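Local coordinates for protein O-ureido-L-serine synthase (Streptomyces lavendulae, PDB 3X44) that adds hydroxyurea to O-acetyl-L-serine with the help of pyridoxal 5'-phosphate, making the O-ureido-L-serine needed for D-cycloserine, and also makes L-cysteine from sulfide, at residues A[65-70]-A[130-135]; A[180-185]-A[196-201]; A[207-212]-A[234-239]. The protein carries 1 engineered substitution. One frame throughout, in Å; residues are numbered along the deposited sequence.

Contact 1. Residues A[65-70]-A[130-135]; sequences TIVECT and ELAEKY. With PUS ((E)-O-(carbamoylamino)-N-({3-hydroxy-2-methyl-5-[(phosphonooxy)methyl]pyridin-4-yl}methylidene)-L-serine), chain C.
Val67 meets helix 120-135 at residues 130-135 with its two methyls, one partner to each. Its first torsion (chi1 69°) sets CG1 between the backbone N and the carbonyl carbon and CG2 anti to that N, which turns the two branches to neighbouring residues of the helix. Val67 CG2 points to Leu131 and comes within 4.2 Å of Leu131 CD1. Val67 CG1 faces the alanine, the same 4.2 Å from Ala132 CB. Both approaches are loose van der Waals contacts, and together they bury about 99 Å² on a partly buried face. Strand 65-70 lies inside a four-stranded parallel sheet, between strands 88-94 and 138-139, and helix 120-135 packs on that sheet and leads through a short turn into strand 138-139. This alpha/beta build is that of the smaller domain of the cysteine synthase family, which lines one side of the ligand cleft. Beyond Val67, the helix side is completed by Leu131 on Val92 and on Leu315 of a second subunit.

The polar interactions run along the strand. The carboxylate of Glu68 turns back on the chain, and its OE1 takes the amide of Cys69 (Cys69 N to Glu68 OE1 2.9 Å) through the anti lone pair, with a bent N-H...O angle of 139°. Glu68 OE1 also pairs with Arg139 and OE2 accepts from the backbone of Gln142, so this buried acid is held by three partners and would probably stay ionised.

Ligand binding is confined to the C-terminal end of the strand. The Thr70 hydroxyl, anti to its own amide nitrogen (chi1 174°), gives a short hydrogen bond to the ligand carboxylate (Thr70 OG1 to PUS OT 2.6 Å). The backbone amides of Gly72 and Gly75 bond to the same hydroxyl oxygen and fix its position against the amino-acid carboxylate of PUS.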
loop_
_atom_site.group_PDB
_atom_site.type_symbol
_atom_site.label_atom_id
_atom_site.label_comp_id
_atom_site.label_asym_id
_atom_site.label_seq_id
_atom_site.Cartn_x
_atom_site.Cartn_y
_atom_site.Cartn_z
ATOM N N THR A 65 29.417 -5.158 -17.969
ATOM C CA THR A 65 28.542 -4.874 -19.101
ATOM C C THR A 65 27.535 -5.999 -19.356
ATOM O O THR A 65 27.899 -7.170 -19.419
ATOM C CB THR A 65 29.367 -4.644 -20.389
ATOM O OG1 THR A 65 30.133 -3.436 -20.262
ATOM C CG2 THR A 65 28.446 -4.535 -21.597
ATOM N N ILE A 66 26.271 -5.626 -19.512
ATOM C CA ILE A 66 25.205 -6.589 -19.764
ATOM C C ILE A 66 24.726 -6.438 -21.203
ATOM O O ILE A 66 24.510 -5.321 -21.681
ATOM C CB ILE A 66 24.002 -6.358 -18.804
ATOM C CG1 ILE A 66 24.428 -6.617 -17.358
ATOM C CG2 ILE A 66 22.844 -7.272 -19.179
ATOM C CD1 ILE A 66 23.833 -5.653 -16.362
ATOM N N VAL A 67 24.572 -7.565 -21.893
ATOM C CA VAL A 67 24.113 -7.546 -23.278
ATOM C C VAL A 67 22.919 -8.473 -23.443
ATOM O O VAL A 67 22.890 -9.570 -22.876
ATOM C CB VAL A 67 25.228 -7.982 -24.264
ATOM C CG1 VAL A 67 25.546 -9.462 -24.087
ATOM C CG2 VAL A 67 24.786 -7.705 -25.695
ATOM N N GLU A 68 21.940 -8.028 -24.223
ATOM C CA GLU A 68 20.735 -8.818 -24.446
ATOM C C GLU A 68 20.030 -8.473 -25.756
ATOM O O GLU A 68 20.032 -7.318 -26.190
ATOM C CB GLU A 68 19.768 -8.602 -23.282
ATOM C CG GLU A 68 18.438 -9.309 -23.454
ATOM C CD GLU A 68 18.582 -10.809 -23.372
ATOM O OE1 GLU A 68 19.155 -11.404 -24.310
ATOM O OE2 GLU A 68 18.126 -11.392 -22.368
ATOM N N CYS A 69 19.454 -9.484 -26.396
ATOM C CA CYS A 69 18.697 -9.270 -27.630
ATOM C C CYS A 69 17.284 -9.030 -27.125
ATOM O O CYS A 69 16.749 -9.839 -26.368
ATOM C CB CYS A 69 18.712 -10.509 -28.529
ATOM S SG CYS A 69 17.474 -10.419 -29.839
ATOM N N THR A 70 16.677 -7.927 -27.535
ATOM C CA THR A 70 15.352 -7.594 -27.037
ATOM C C THR A 70 14.427 -7.032 -28.112
ATOM O O THR A 70 14.896 -6.558 -29.145
ATOM C CB THR A 70 15.491 -6.544 -25.907
ATOM O OG1 THR A 70 14.202 -6.098 -25.489
ATOM C CG2 THR A 70 16.282 -5.340 -26.414
ATOM N N GLU A 130 27.623 -13.698 -29.730
ATOM C CA GLU A 130 28.914 -13.417 -30.337
ATOM C C GLU A 130 29.609 -12.242 -29.654
ATOM O O GLU A 130 30.819 -12.281 -29.419
ATOM C CB GLU A 130 28.739 -13.127 -31.832
ATOM C CG GLU A 130 28.526 -14.382 -32.682
ATOM C CD GLU A 130 28.245 -14.076 -34.152
ATOM O OE1 GLU A 130 28.215 -12.882 -34.534
ATOM O OE2 GLU A 130 28.054 -15.038 -34.926
ATOM N N LEU A 131 28.846 -11.199 -29.333
ATOM C CA LEU A 131 29.410 -10.024 -28.674
ATOM C C LEU A 131 29.930 -10.372 -27.291
ATOM O O LEU A 131 30.990 -9.909 -26.875
ATOM C CB LEU A 131 28.355 -8.928 -28.528
ATOM C CG LEU A 131 27.825 -8.326 -29.821
ATOM C CD1 LEU A 131 26.624 -7.442 -29.513
ATOM C CD2 LEU A 131 28.937 -7.539 -30.504
ATOM N N ALA A 132 29.164 -11.184 -26.577
ATOM C CA ALA A 132 29.545 -11.584 -25.236
ATOM C C ALA A 132 30.858 -12.354 -25.252
ATOM O O ALA A 132 31.752 -12.083 -24.454
ATOM C CB ALA A 132 28.443 -12.436 -24.614
ATOM N N GLU A 133 30.973 -13.308 -26.170
ATOM C CA GLU A 133 32.174 -14.130 -26.270
ATOM C C GLU A 133 33.402 -13.320 -26.637
ATOM O O GLU A 133 34.514 -13.630 -26.212
ATOM C CB GLU A 133 31.973 -15.227 -27.308
ATOM C CG GLU A 133 30.718 -16.043 -27.115
ATOM C CD GLU A 133 30.610 -17.155 -28.133
ATOM O OE1 GLU A 133 29.472 -17.554 -28.468
ATOM O OE2 GLU A 133 31.671 -17.625 -28.599
ATOM N N LYS A 134 33.193 -12.281 -27.431
ATOM C CA LYS A 134 34.284 -11.433 -27.870
ATOM C C LYS A 134 34.739 -10.447 -26.804
ATOM O O LYS A 134 35.934 -10.173 -26.680
ATOM C CB LYS A 134 33.869 -10.668 -29.131
ATOM C CG LYS A 134 35.030 -10.083 -29.915
ATOM C CD LYS A 134 34.542 -9.215 -31.059
ATOM C CE LYS A 134 35.704 -8.639 -31.854
ATOM N NZ LYS A 134 35.231 -7.935 -33.081
ATOM N N TYR A 135 33.796 -9.927 -26.024
ATOM C CA TYR A 135 34.131 -8.940 -25.004
ATOM C C TYR A 135 33.929 -9.352 -23.549
ATOM O O TYR A 135 34.273 -8.596 -22.639
ATOM C CB TYR A 135 33.369 -7.650 -25.296
ATOM C CG TYR A 135 33.564 -7.173 -26.717
ATOM C CD1 TYR A 135 32.598 -7.414 -27.696
ATOM C CD2 TYR A 135 34.731 -6.499 -27.087
ATOM C CE1 TYR A 135 32.792 -6.994 -29.011
ATOM C CE2 TYR A 135 34.929 -6.077 -28.401
ATOM C CZ TYR A 135 33.958 -6.327 -29.353
ATOM O OH TYR A 135 34.155 -5.903 -30.645
HETATM N N PUS C . 9.313 -8.377 -24.268
HETATM C CA PUS C . 10.705 -8.983 -24.229
HETATM C CB PUS C . 10.817 -10.234 -25.171
HETATM O OG PUS C . 10.501 -9.843 -26.583
HETATM N ND PUS C . 11.250 -10.643 -27.525
HETATM C CE PUS C . 10.593 -11.357 -28.466
HETATM N NZ2 PUS C . 9.290 -11.651 -28.305
HETATM O OZ1 PUS C . 11.167 -11.730 -29.439
HETATM C C PUS C . 11.724 -7.910 -24.671
HETATM O O PUS C . 11.428 -6.750 -24.593
HETATM O OT PUS C . 12.810 -8.234 -25.089
HETATM C C2 PUS C . 5.212 -6.681 -24.556
HETATM C C3 PUS C . 6.598 -7.141 -24.356
HETATM C C4 PUS C . 6.834 -8.543 -23.994
HETATM C C5 PUS C . 5.679 -9.432 -23.817
HETATM C C6 PUS C . 4.333 -8.877 -24.028
HETATM C C2A PUS C . 4.934 -5.263 -24.968
HETATM C C4A PUS C . 8.234 -9.116 -23.962
HETATM C C5A PUS C . 5.852 -10.893 -23.433
HETATM N N1 PUS C . 4.161 -7.558 -24.386
HETATM O O3 PUS C . 7.620 -6.268 -24.444
HETATM O O1P PUS C . 8.356 -12.161 -22.238
HETATM O O2P PUS C . 7.038 -12.475 -20.301
HETATM O O3P PUS C . 6.340 -13.419 -22.369
HETATM O O4P PUS C . 6.246 -11.017 -22.026
HETATM P P PUS C . 6.999 -12.273 -21.739
#

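Contact 2. Residues A[180-185]-A[196-201]; sequences GTLTGV and VRVVAL. With PUS ((E)-O-(carbamoylamino)-N-({3-hydroxy-2-methyl-5-[(phosphonooxy)methyl]pyridin-4-yl}methylidene)-L-serine), chain C.
A buried, wholly apolar helix-on-strand contact joins the first turns of helix 180-192 to strand 197-203, the next element of the mixed sheet. One side chain, Leu182, carries it. With CG anti to the backbone N (chi1 164°), its two methyls are directed at the strand. Leu182 CD1 reaches Val198 CG1 at 3.6 Å, the two side chains crossing at a slant, and also lies 4.0 Å from Ala200 CB. Leu182 CD2 sits 3.8 Å from Ala200 CB, so the small alanine receives both leucine branches. Val198 and Ala200, two residues apart, present their side chains on this face, while Val199 between them turns to the other side and packs on helix 264-278. Ile236 touches both Leu182 and Ala200 and extends the apolar patch.

One residue before Leu182, the helix start meets the cofactor phosphate. Phosphate oxygen O2P of PUS is bonded twice by Thr181: by its backbone N at 3.1 Å (N-H...O 146°) and by OG1 at 3.0 Å. Two donors of one residue on one oxygen restrict how the phosphate can turn, and the helix N terminus would probably favour its negative charge. This is the beta-alpha-beta unit 171-174, 180-192, 197-203, with the glycine- and threonine-rich phosphate-binding loop of the fold type II pyridoxal-phosphate enzymes leading into its helix.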
loop_
_atom_site.group_PDB
_atom_site.type_symbol
_atom_site.label_atom_id
_atom_site.label_comp_id
_atom_site.label_asym_id
_atom_site.label_seq_id
_atom_site.Cartn_x
_atom_site.Cartn_y
_atom_site.Cartn_z
ATOM N N GLY A 180 7.935 -15.991 -20.001
ATOM C CA GLY A 180 8.201 -15.939 -18.573
ATOM C C GLY A 180 6.960 -15.585 -17.765
ATOM O O GLY A 180 6.749 -16.109 -16.667
ATOM N N THR A 181 6.137 -14.687 -18.299
ATOM C CA THR A 181 4.924 -14.268 -17.607
ATOM C C THR A 181 3.947 -15.427 -17.567
ATOM O O THR A 181 3.444 -15.787 -16.517
ATOM C CB THR A 181 4.256 -13.066 -18.318
ATOM O OG1 THR A 181 5.075 -11.903 -18.157
ATOM C CG2 THR A 181 2.890 -12.781 -17.725
ATOM N N LEU A 182 3.692 -16.004 -18.733
ATOM C CA LEU A 182 2.776 -17.131 -18.866
ATOM C C LEU A 182 3.195 -18.353 -18.055
ATOM O O LEU A 182 2.355 -19.037 -17.472
ATOM C CB LEU A 182 2.658 -17.509 -20.340
ATOM C CG LEU A 182 2.055 -18.872 -20.661
ATOM C CD1 LEU A 182 0.568 -18.829 -20.375
ATOM C CD2 LEU A 182 2.331 -19.223 -22.133
ATOM N N THR A 183 4.491 -18.638 -18.019
ATOM C CA THR A 183 4.971 -19.795 -17.270
ATOM C C THR A 183 4.968 -19.556 -15.761
ATOM O O THR A 183 4.487 -20.396 -14.995
ATOM C CB THR A 183 6.387 -20.199 -17.732
ATOM O OG1 THR A 183 6.329 -20.627 -19.096
ATOM C CG2 THR A 183 6.927 -21.349 -16.872
ATOM N N GLY A 184 5.493 -18.406 -15.340
ATOM C CA GLY A 184 5.537 -18.081 -13.920
ATOM C C GLY A 184 4.158 -17.982 -13.291
ATOM O O GLY A 184 3.896 -18.580 -12.241
ATOM N N VAL A 185 3.267 -17.225 -13.925
ATOM C CA VAL A 185 1.921 -17.080 -13.392
ATOM C C VAL A 185 1.125 -18.372 -13.585
ATOM O O VAL A 185 0.424 -18.822 -12.678
ATOM C CB VAL A 185 1.171 -15.922 -14.068
ATOM C CG1 VAL A 185 -0.240 -15.822 -13.496
ATOM C CG2 VAL A 185 1.910 -14.614 -13.831
ATOM N N VAL A 196 -9.007 -21.995 -12.849
ATOM C CA VAL A 196 -8.798 -20.873 -13.759
ATOM C C VAL A 196 -8.243 -21.353 -15.100
ATOM O O VAL A 196 -7.279 -22.122 -15.140
ATOM C CB VAL A 196 -7.808 -19.845 -13.166
ATOM C CG1 VAL A 196 -7.598 -18.698 -14.145
ATOM C CG2 VAL A 196 -8.332 -19.316 -11.838
ATOM N N ARG A 197 -8.853 -20.895 -16.193
ATOM C CA ARG A 197 -8.408 -21.270 -17.530
ATOM C C ARG A 197 -7.285 -20.343 -17.964
ATOM O O ARG A 197 -7.458 -19.123 -18.012
ATOM C CB ARG A 197 -9.566 -21.185 -18.537
ATOM C CG ARG A 197 -10.526 -22.374 -18.476
ATOM C CD ARG A 197 -11.279 -22.575 -19.790
ATOM N NE ARG A 197 -10.500 -23.336 -20.762
ATOM C CZ ARG A 197 -10.443 -24.664 -20.809
ATOM N NH1 ARG A 197 -11.126 -25.389 -19.934
ATOM N NH2 ARG A 197 -9.703 -25.268 -21.731
ATOM N N VAL A 198 -6.133 -20.929 -18.269
ATOM C CA VAL A 198 -4.978 -20.164 -18.705
ATOM C C VAL A 198 -4.999 -20.065 -20.224
ATOM O O VAL A 198 -4.790 -21.051 -20.932
ATOM C CB VAL A 198 -3.654 -20.821 -18.235
ATOM C CG1 VAL A 198 -2.466 -20.108 -18.865
ATOM C CG2 VAL A 198 -3.556 -20.754 -16.709
ATOM N N VAL A 199 -5.256 -18.857 -20.714
ATOM C CA VAL A 199 -5.347 -18.593 -22.144
ATOM C C VAL A 199 -4.120 -17.875 -22.689
ATOM O O VAL A 199 -3.844 -16.737 -22.313
ATOM C CB VAL A 199 -6.600 -17.727 -22.449
ATOM C CG1 VAL A 199 -6.728 -17.482 -23.940
ATOM C CG2 VAL A 199 -7.848 -18.419 -21.903
ATOM N N ALA A 200 -3.397 -18.537 -23.587
ATOM C CA ALA A 200 -2.202 -17.944 -24.194
ATOM C C ALA A 200 -2.455 -17.702 -25.675
ATOM O O ALA A 200 -2.785 -18.625 -26.416
ATOM C CB ALA A 200 -0.991 -18.868 -24.015
ATOM N N LEU A 201 -2.311 -16.457 -26.107
ATOM C CA LEU A 201 -2.538 -16.144 -27.506
ATOM C C LEU A 201 -1.235 -15.887 -28.246
ATOM O O LEU A 201 -0.208 -15.588 -27.636
ATOM C CB LEU A 201 -3.452 -14.919 -27.631
ATOM C CG LEU A 201 -2.952 -13.631 -26.973
ATOM C CD1 LEU A 201 -2.205 -12.788 -27.995
ATOM C CD2 LEU A 201 -4.132 -12.858 -26.405
HETATM N N PUS C . 9.313 -8.377 -24.268
HETATM C CA PUS C . 10.705 -8.983 -24.229
HETATM C CB PUS C . 10.817 -10.234 -25.171
HETATM O OG PUS C . 10.501 -9.843 -26.583
HETATM N ND PUS C . 11.250 -10.643 -27.525
HETATM C CE PUS C . 10.593 -11.357 -28.466
HETATM N NZ2 PUS C . 9.290 -11.651 -28.305
HETATM O OZ1 PUS C . 11.167 -11.730 -29.439
HETATM C C PUS C . 11.724 -7.910 -24.671
HETATM O O PUS C . 11.428 -6.750 -24.593
HETATM O OT PUS C . 12.810 -8.234 -25.089
HETATM C C2 PUS C . 5.212 -6.681 -24.556
HETATM C C3 PUS C . 6.598 -7.141 -24.356
HETATM C C4 PUS C . 6.834 -8.543 -23.994
HETATM C C5 PUS C . 5.679 -9.432 -23.817
HETATM C C6 PUS C . 4.333 -8.877 -24.028
HETATM C C2A PUS C . 4.934 -5.263 -24.968
HETATM C C4A PUS C . 8.234 -9.116 -23.962
HETATM C C5A PUS C . 5.852 -10.893 -23.433
HETATM N N1 PUS C . 4.161 -7.558 -24.386
HETATM O O3 PUS C . 7.620 -6.268 -24.444
HETATM O O1P PUS C . 8.356 -12.161 -22.238
HETATM O O2P PUS C . 7.038 -12.475 -20.301
HETATM O O3P PUS C . 6.340 -13.419 -22.369
HETATM O O4P PUS C . 6.246 -11.017 -22.026
HETATM P P PUS C . 6.999 -12.273 -21.739
#

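Contact 3. Residues A[207-212]-A[234-239]; sequences AMLARG and SVIDDL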
loop_
_atom_site.group_PDB
_atom_site.type_symbol
_atom_site.label_atom_id
_atom_site.label_comp_id
_atom_site.label_asym_id
_atom_site.label_seq_id
_atom_site.Cartn_x
_atom_site.Cartn_y
_atom_site.Cartn_z
ATOM N N ALA A 207 1.988 -17.853 -35.326
ATOM C CA ALA A 207 1.571 -18.958 -34.469
ATOM C C ALA A 207 2.683 -20.002 -34.450
ATOM O O ALA A 207 2.559 -21.085 -35.033
ATOM C CB ALA A 207 0.281 -19.562 -34.994
ATOM N N MET A 208 3.777 -19.649 -33.784
ATOM C CA MET A 208 4.948 -20.510 -33.669
ATOM C C MET A 208 4.678 -21.772 -32.850
ATOM O O MET A 208 5.056 -22.871 -33.250
ATOM C CB MET A 208 6.101 -19.714 -33.040
ATOM C CG MET A 208 7.458 -20.404 -33.079
ATOM S SD MET A 208 8.103 -20.569 -34.754
ATOM C CE MET A 208 8.003 -22.312 -34.973
ATOM N N LEU A 209 4.026 -21.616 -31.706
ATOM C CA LEU A 209 3.734 -22.747 -30.832
ATOM C C LEU A 209 2.596 -23.625 -31.340
ATOM O O LEU A 209 2.661 -24.852 -31.246
ATOM C CB LEU A 209 3.400 -22.242 -29.428
ATOM C CG LEU A 209 3.229 -23.268 -28.309
ATOM C CD1 LEU A 209 4.494 -24.117 -28.170
ATOM C CD2 LEU A 209 2.935 -22.536 -27.008
ATOM N N ALA A 210 1.557 -22.995 -31.880
ATOM C CA ALA A 210 0.406 -23.734 -32.382
ATOM C C ALA A 210 0.683 -24.463 -33.691
ATOM O O ALA A 210 0.370 -25.649 -33.823
ATOM C CB ALA A 210 -0.788 -22.794 -32.548
ATOM N N ARG A 211 1.283 -23.766 -34.652
ATOM C CA ARG A 211 1.560 -24.374 -35.949
ATOM C C ARG A 211 3.004 -24.283 -36.425
ATOM O O ARG A 211 3.320 -24.711 -37.534
ATOM C CB ARG A 211 0.645 -23.759 -37.000
ATOM C CG ARG A 211 -0.788 -23.590 -36.526
ATOM C CD ARG A 211 -1.740 -23.419 -37.693
ATOM N NE ARG A 211 -2.068 -22.016 -37.921
ATOM C CZ ARG A 211 -2.858 -21.296 -37.131
ATOM N NH1 ARG A 211 -3.405 -21.847 -36.055
ATOM N NH2 ARG A 211 -3.097 -20.020 -37.414
ATOM N N GLY A 212 3.882 -23.731 -35.598
ATOM C CA GLY A 212 5.272 -23.615 -35.997
ATOM C C GLY A 212 5.463 -22.580 -37.091
ATOM O O GLY A 212 6.350 -22.704 -37.938
ATOM N N SER A 234 2.798 -27.075 -20.325
ATOM C CA SER A 234 1.740 -27.702 -19.542
ATOM C C SER A 234 0.786 -26.760 -18.793
ATOM O O SER A 234 -0.286 -27.187 -18.366
ATOM C CB SER A 234 2.347 -28.708 -18.558
ATOM O OG SER A 234 3.131 -28.062 -17.575
ATOM N N VAL A 235 1.149 -25.489 -18.638
ATOM C CA VAL A 235 0.269 -24.559 -17.923
ATOM C C VAL A 235 -0.844 -23.987 -18.797
ATOM O O VAL A 235 -1.769 -23.349 -18.294
ATOM C CB VAL A 235 1.058 -23.374 -17.314
ATOM C CG1 VAL A 235 2.182 -23.894 -16.439
ATOM C CG2 VAL A 235 1.593 -22.482 -18.425
ATOM N N ILE A 236 -0.760 -24.222 -20.102
ATOM C CA ILE A 236 -1.752 -23.705 -21.035
ATOM C C ILE A 236 -2.995 -24.584 -21.225
ATOM O O ILE A 236 -2.887 -25.774 -21.505
ATOM C CB ILE A 236 -1.120 -23.472 -22.422
ATOM C CG1 ILE A 236 0.109 -22.565 -22.288
ATOM C CG2 ILE A 236 -2.155 -22.872 -23.375
ATOM C CD1 ILE A 236 0.897 -22.419 -23.564
ATOM N N ASP A 237 -4.170 -23.978 -21.072
ATOM C CA ASP A 237 -5.440 -24.676 -21.263
ATOM C C ASP A 237 -6.004 -24.284 -22.620
ATOM O O ASP A 237 -6.594 -25.103 -23.319
ATOM C CB ASP A 237 -6.447 -24.289 -20.181
ATOM C CG ASP A 237 -5.960 -24.622 -18.794
ATOM O OD1 ASP A 237 -5.858 -23.691 -17.966
ATOM O OD2 ASP A 237 -5.678 -25.814 -18.536
ATOM N N ASP A 238 -5.813 -23.021 -22.992
ATOM C CA ASP A 238 -6.300 -22.522 -24.269
ATOM C C ASP A 238 -5.215 -21.789 -25.043
ATOM O O ASP A 238 -4.714 -20.755 -24.597
ATOM C CB ASP A 238 -7.483 -21.571 -24.057
ATOM C CG ASP A 238 -8.672 -22.256 -23.432
ATOM O OD1 ASP A 238 -9.129 -23.267 -23.993
ATOM O OD2 ASP A 238 -9.150 -21.785 -22.378
ATOM N N LEU A 239 -4.862 -22.331 -26.207
ATOM C CA LEU A 239 -3.862 -21.730 -27.087
ATOM C C LEU A 239 -4.630 -21.161 -28.289
ATOM O O LEU A 239 -5.131 -21.910 -29.130
ATOM C CB LEU A 239 -2.855 -22.795 -27.548
ATOM C CG LEU A 239 -1.714 -22.337 -28.466
ATOM C CD1 LEU A 239 -0.951 -21.191 -27.818
ATOM C CD2 LEU A 239 -0.776 -23.514 -28.750
#
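Leu209 and Leu239 both carry CG anti to the backbone N (chi1 -173° and -179°), which extends each isobutyl group from its chain toward the opposite segment. Their side chains meet at an angle: Leu239 CD2 lies 4.0 Å from Leu209 CG, and Leu239 CD1 lies 4.2 Å from Leu209 CD2. The two branches of Leu239 thus fall on different parts of the same leucine, one at the branch point and one at a methyl. Leu239 CD2 goes further and touches the helix backbone, 3.8 Å from Ala210 CA and 3.9 Å from Ala210 CB, where the small alanine lets the methyl approach the main chain.

Ile236 joins from the loop ahead of the strand. Its CG1 branch ends in a methyl that meets Leu209 tip to tip, Ile236 CD1 to Leu209 CD2 at 4.0 Å, so Leu209 CD2 is shared by Ile236 and Leu239. All contacts between the segments are apolar, about 150 Å² in total, and they lie near the surface, with Ala210 exposed.

The short helix is held by other means. Glu202 accepts the amides of Leu209 and Ala210 on OE1 and OE2 respectively, one oxygen to each, which fixes its first turn to the end of strand 197-203. Over the guanidinium of Arg211, Ala207 CB sits centrally, 4.1 Å above the plane. Gly212 follows with positive phi (71°), where the chain leaves the helical course. Strand 238-242 is the outermost strand of the mixed sheet within this chain, and the arrangement is that of a beta-alpha-beta crossover from strand 197-203 through a minimal helix and a long loop to this edge strand.

How the contacts relate
Contact 2 is the buried core contact, contact 1 is partly buried and contact 3 lies at the surface; all three rest on aliphatic groups. Contacts 2 and 3 share the mixed sheet and adjoin each other: Arg197 NE pairs with Asp238 OD2 at 2.6 Å, and strands 197-203 and 238-242 run side by side. Contact 1 belongs to the other, parallel sheet, its centre about 29 Å from that of contact 2. Yet contacts 1 and 2 both reach PUS, one at its carboxylate and the other at its phosphate, so the ligand lies between the two sheets' segments. Contact 3 does not touch PUS.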